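Local atomic coordinates of MIF (Toxoplasma gondii, PDB entry 4DH4), a protein that belongs to the macrophage migration inhibitory factor family, a group of small alpha/beta proteins that assemble as trimers. Residues S54-I68 and R94-W107. Residues are numbered along the deposited sequence; the frame is centred on the assembly and turned at random. Where two conformers were deposited one is given.
Sequences SDPCAFIRVASIGGI and RIYTTFTNKSPSEW. With SO4 (sulfate ion), chain B; SO4 (sulfate ion), chain C.
A bend at chi3 (66°) turns the guanidinium of R94 back onto the turn before strand 58-65, and a similar bend in R61 (chi3 69°) spreads its guanidinium between two sulfate ions. R94 NH2 donates to D55 O at 2.8 Å and R94 NE to P56 O at 2.9 Å; both carbonyls lie at the edge of the guanidinium, in its plane, while each nitrogen stands above the plane of the carbonyl it meets. D55 CB rests over one face of the group. From there strands 58-65 and 95-102 run parallel, the backbone bonds alternating from A58 N to R94 O as far as K102 N to S64 O.

On the face carrying R61, T98 and T100, R61 NE reaches O2 of the chain C sulfate at 2.7 Å and NH1 reaches O2 of the chain B sulfate at 2.9 Å, both from the guanidinium edge. T98 OG1 binds the first ion; K102 NZ binds the second and also donates to F99 O of the third subunit. R61 and K102 of the second subunit also bind sulfate, consistent with a cationic patch around the trimer axis. At the far end of this face I65 CG1 approaches W107 CE3 at 3.6 Å, the two side chains running at a slant, and I65 CG2 meets P104.

The other face is largely apolar in its middle: I60 and V62 pack beside T97 and F99, and I68 CG2 lies 3.9 Å from F99 CB.

Together these are the two parallel strands of a right-handed beta-alpha-beta crossover through helix 70-88, which I60, I95 and F99 touch. Strand 2-7 flanks 58-65 on its other side, and 95-102 pairs antiparallel with a strand of the second subunit, carrying the sheet across the interface.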
# COMPACT_ATOMS: atom_id res chain seq x y z
N SER A 54 -10.76 -16.19 8.83
CA SER A 54 -11.03 -15.73 7.46
C SER A 54 -12.31 -14.90 7.34
O SER A 54 -12.67 -14.48 6.24
CB SER A 54 -11.09 -16.91 6.50
OG SER A 54 -9.79 -17.34 6.13
N ASP A 55 -13.01 -14.68 8.46
CA ASP A 55 -14.20 -13.82 8.47
C ASP A 55 -13.85 -12.44 7.89
O ASP A 55 -12.69 -12.00 8.01
CB ASP A 55 -14.78 -13.69 9.88
CG ASP A 55 -15.36 -15.01 10.41
OD1 ASP A 55 -15.62 -15.93 9.61
OD2 ASP A 55 -15.55 -15.12 11.64
N PRO A 56 -14.81 -11.77 7.22
CA PRO A 56 -14.53 -10.49 6.59
C PRO A 56 -13.86 -9.49 7.53
O PRO A 56 -14.21 -9.39 8.71
CB PRO A 56 -15.91 -10.00 6.15
CG PRO A 56 -16.67 -11.26 5.90
CD PRO A 56 -16.22 -12.18 7.00
N CYS A 57 -12.87 -8.80 6.98
CA CYS A 57 -12.07 -7.81 7.69
C CYS A 57 -11.61 -6.81 6.64
O CYS A 57 -11.82 -7.01 5.45
CB CYS A 57 -10.87 -8.48 8.39
SG CYS A 57 -9.63 -9.20 7.28
N ALA A 58 -11.01 -5.71 7.09
CA ALA A 58 -10.49 -4.71 6.16
C ALA A 58 -9.34 -3.97 6.79
O ALA A 58 -9.19 -3.94 8.02
CB ALA A 58 -11.60 -3.73 5.76
N PHE A 59 -8.50 -3.38 5.94
CA PHE A 59 -7.58 -2.39 6.45
C PHE A 59 -7.56 -1.17 5.56
O PHE A 59 -7.72 -1.26 4.33
CB PHE A 59 -6.19 -2.96 6.73
CG PHE A 59 -5.33 -3.05 5.53
CD1 PHE A 59 -5.47 -4.11 4.64
CD2 PHE A 59 -4.37 -2.08 5.28
CE1 PHE A 59 -4.67 -4.18 3.52
CE2 PHE A 59 -3.57 -2.15 4.16
CZ PHE A 59 -3.71 -3.20 3.28
N ILE A 60 -7.42 -0.01 6.17
CA ILE A 60 -7.41 1.21 5.39
C ILE A 60 -6.20 2.05 5.78
O ILE A 60 -5.82 2.13 6.95
CB ILE A 60 -8.78 1.99 5.42
CG1 ILE A 60 -8.78 3.14 6.42
CG2 ILE A 60 -9.98 1.05 5.63
CD1 ILE A 60 -8.31 4.43 5.84
N ARG A 61 -5.58 2.65 4.77
CA ARG A 61 -4.39 3.47 4.95
C ARG A 61 -4.76 4.92 4.71
O ARG A 61 -5.25 5.26 3.63
CB ARG A 61 -3.28 3.07 3.96
CG ARG A 61 -2.81 1.62 4.06
CD ARG A 61 -1.50 1.44 3.29
NE ARG A 61 -0.40 2.15 3.95
CZ ARG A 61 0.26 3.18 3.44
NH1 ARG A 61 -0.04 3.64 2.22
NH2 ARG A 61 1.23 3.76 4.14
N VAL A 62 -4.54 5.78 5.71
CA VAL A 62 -4.77 7.21 5.51
C VAL A 62 -3.52 8.05 5.78
O VAL A 62 -2.84 7.88 6.79
CB VAL A 62 -6.07 7.75 6.25
CG1 VAL A 62 -6.55 6.79 7.32
CG2 VAL A 62 -5.89 9.18 6.78
N ALA A 63 -3.24 8.95 4.83
CA ALA A 63 -2.03 9.79 4.85
C ALA A 63 -2.42 11.25 4.67
O ALA A 63 -3.36 11.56 3.94
CB ALA A 63 -1.07 9.38 3.73
N SER A 64 -1.69 12.14 5.32
CA SER A 64 -1.94 13.56 5.20
C SER A 64 -0.66 14.33 5.46
O SER A 64 0.23 13.84 6.17
CB SER A 64 -3.02 14.01 6.19
OG SER A 64 -3.34 15.38 6.01
N ILE A 65 -0.57 15.53 4.89
CA ILE A 65 0.51 16.45 5.23
C ILE A 65 0.06 17.20 6.47
O ILE A 65 -0.74 18.13 6.40
CB ILE A 65 0.81 17.44 4.08
CG1 ILE A 65 1.14 16.68 2.79
CG2 ILE A 65 1.98 18.38 4.48
CD1 ILE A 65 1.01 17.54 1.53
N GLY A 66 0.55 16.75 7.62
CA GLY A 66 0.07 17.26 8.91
C GLY A 66 -1.33 16.77 9.23
O GLY A 66 -1.98 16.13 8.40
N GLY A 67 -1.79 17.08 10.43
CA GLY A 67 -3.17 16.79 10.83
C GLY A 67 -3.30 15.41 11.44
O GLY A 67 -4.37 15.04 11.89
N ILE A 68 -2.20 14.66 11.46
CA ILE A 68 -2.22 13.31 12.03
C ILE A 68 -2.00 13.41 13.54
O ILE A 68 -0.90 13.74 13.98
CB ILE A 68 -1.17 12.37 11.34
CG1 ILE A 68 -1.44 12.27 9.83
CG2 ILE A 68 -1.13 10.97 12.01
CD1 ILE A 68 -2.86 11.77 9.45
N ARG A 94 -13.30 -5.43 13.10
CA ARG A 94 -12.39 -6.18 12.24
C ARG A 94 -11.77 -5.29 11.16
O ARG A 94 -11.32 -5.77 10.12
CB ARG A 94 -13.09 -7.41 11.64
CG ARG A 94 -13.29 -8.50 12.69
CD ARG A 94 -13.94 -9.76 12.16
NE ARG A 94 -13.12 -10.51 11.20
CZ ARG A 94 -12.05 -11.24 11.49
NH1 ARG A 94 -11.59 -11.33 12.74
NH2 ARG A 94 -11.43 -11.90 10.52
N ILE A 95 -11.73 -3.99 11.43
CA ILE A 95 -11.13 -3.03 10.52
C ILE A 95 -9.97 -2.32 11.20
O ILE A 95 -10.14 -1.72 12.27
CB ILE A 95 -12.17 -1.98 10.04
CG1 ILE A 95 -13.31 -2.69 9.31
CG2 ILE A 95 -11.51 -0.91 9.13
CD1 ILE A 95 -14.51 -1.82 9.06
N TYR A 96 -8.79 -2.43 10.58
CA TYR A 96 -7.62 -1.67 11.01
C TYR A 96 -7.48 -0.44 10.14
O TYR A 96 -7.51 -0.54 8.91
CB TYR A 96 -6.33 -2.49 10.87
CG TYR A 96 -5.92 -3.34 12.07
CD1 TYR A 96 -6.47 -3.14 13.34
CD2 TYR A 96 -4.92 -4.31 11.92
CE1 TYR A 96 -6.07 -3.93 14.44
CE2 TYR A 96 -4.50 -5.09 13.00
CZ TYR A 96 -5.08 -4.89 14.25
OH TYR A 96 -4.67 -5.66 15.33
N THR A 97 -7.31 0.71 10.77
CA THR A 97 -6.98 1.95 10.06
C THR A 97 -5.63 2.44 10.59
O THR A 97 -5.47 2.58 11.81
CB THR A 97 -8.06 3.04 10.26
OG1 THR A 97 -9.35 2.53 9.87
CG2 THR A 97 -7.74 4.25 9.40
N THR A 98 -4.68 2.66 9.70
CA THR A 98 -3.37 3.20 10.10
C THR A 98 -3.10 4.53 9.42
O THR A 98 -3.55 4.77 8.28
CB THR A 98 -2.20 2.21 9.86
OG1 THR A 98 -2.00 2.00 8.45
CG2 THR A 98 -2.47 0.87 10.54
N PHE A 99 -2.37 5.39 10.12
CA PHE A 99 -2.20 6.78 9.74
C PHE A 99 -0.73 7.12 9.54
O PHE A 99 0.14 6.64 10.27
CB PHE A 99 -2.82 7.68 10.81
CG PHE A 99 -4.30 7.47 10.98
CD1 PHE A 99 -5.21 8.31 10.33
CD2 PHE A 99 -4.79 6.42 11.75
CE1 PHE A 99 -6.58 8.10 10.45
CE2 PHE A 99 -6.18 6.21 11.88
CZ PHE A 99 -7.06 7.05 11.23
N THR A 100 -0.46 7.94 8.52
CA THR A 100 0.90 8.33 8.18
C THR A 100 0.97 9.83 7.97
O THR A 100 0.22 10.38 7.15
CB THR A 100 1.40 7.58 6.92
OG1 THR A 100 1.34 6.16 7.15
CG2 THR A 100 2.83 7.97 6.58
N ASN A 101 1.84 10.49 8.74
CA ASN A 101 2.11 11.91 8.55
C ASN A 101 3.24 12.11 7.54
O ASN A 101 4.37 11.62 7.74
CB ASN A 101 2.50 12.58 9.86
CG ASN A 101 2.89 14.04 9.66
OD1 ASN A 101 4.04 14.44 9.86
ND2 ASN A 101 1.93 14.84 9.23
N LYS A 102 2.92 12.81 6.46
CA LYS A 102 3.90 13.10 5.43
C LYS A 102 4.39 14.53 5.51
O LYS A 102 3.62 15.44 5.82
CB LYS A 102 3.30 12.85 4.03
CG LYS A 102 2.60 11.50 3.84
CD LYS A 102 3.56 10.32 3.99
CE LYS A 102 4.63 10.29 2.90
NZ LYS A 102 5.34 8.98 2.93
N SER A 103 5.68 14.72 5.24
CA SER A 103 6.24 16.05 5.05
C SER A 103 5.77 16.60 3.70
O SER A 103 5.49 15.82 2.78
CB SER A 103 7.77 15.99 5.09
OG SER A 103 8.23 15.49 6.33
N PRO A 104 5.65 17.94 3.57
CA PRO A 104 5.24 18.50 2.27
C PRO A 104 6.14 18.06 1.11
O PRO A 104 5.63 17.78 0.02
CB PRO A 104 5.34 20.02 2.50
CG PRO A 104 5.18 20.20 3.96
CD PRO A 104 5.86 19.00 4.57
N SER A 105 7.45 17.98 1.33
CA SER A 105 8.38 17.56 0.26
C SER A 105 8.19 16.10 -0.18
O SER A 105 8.67 15.72 -1.25
CB SER A 105 9.83 17.77 0.69
OG SER A 105 10.13 16.89 1.77
N GLU A 106 7.49 15.31 0.63
CA GLU A 106 7.25 13.88 0.33
C GLU A 106 5.97 13.65 -0.46
O GLU A 106 5.57 12.51 -0.67
CB GLU A 106 7.17 13.07 1.63
CG GLU A 106 8.50 12.90 2.35
CD GLU A 106 8.36 12.35 3.76
OE1 GLU A 106 7.24 12.36 4.32
OE2 GLU A 106 9.39 11.91 4.31
N TRP A 107 5.31 14.72 -0.88
CA TRP A 107 4.01 14.60 -1.53
C TRP A 107 3.99 15.45 -2.79
O TRP A 107 4.26 16.66 -2.74
CB TRP A 107 2.91 15.04 -0.56
CG TRP A 107 1.53 14.50 -0.88
CD1 TRP A 107 0.85 14.61 -2.07
CD2 TRP A 107 0.65 13.82 0.02
NE1 TRP A 107 -0.39 14.01 -1.96
CE2 TRP A 107 -0.53 13.52 -0.69
CE3 TRP A 107 0.76 13.41 1.36
CZ2 TRP A 107 -1.61 12.83 -0.10
CZ3 TRP A 107 -0.31 12.73 1.94
CH2 TRP A 107 -1.48 12.45 1.22
S SO4 B . 2.13 6.98 2.01
O1 SO4 B . 1.72 8.28 1.48
O2 SO4 B . 1.45 5.95 1.24
O3 SO4 B . 3.57 6.88 1.87
O4 SO4 B . 1.72 6.92 3.41
S SO4 C . 1.18 1.52 7.32
O1 SO4 C . 0.53 0.98 8.52
O2 SO4 C . 0.55 0.92 6.16
O3 SO4 C . 1.02 2.96 7.33
O4 SO4 C . 2.60 1.14 7.38
O HOH W 1 -3.93 0.23 7.49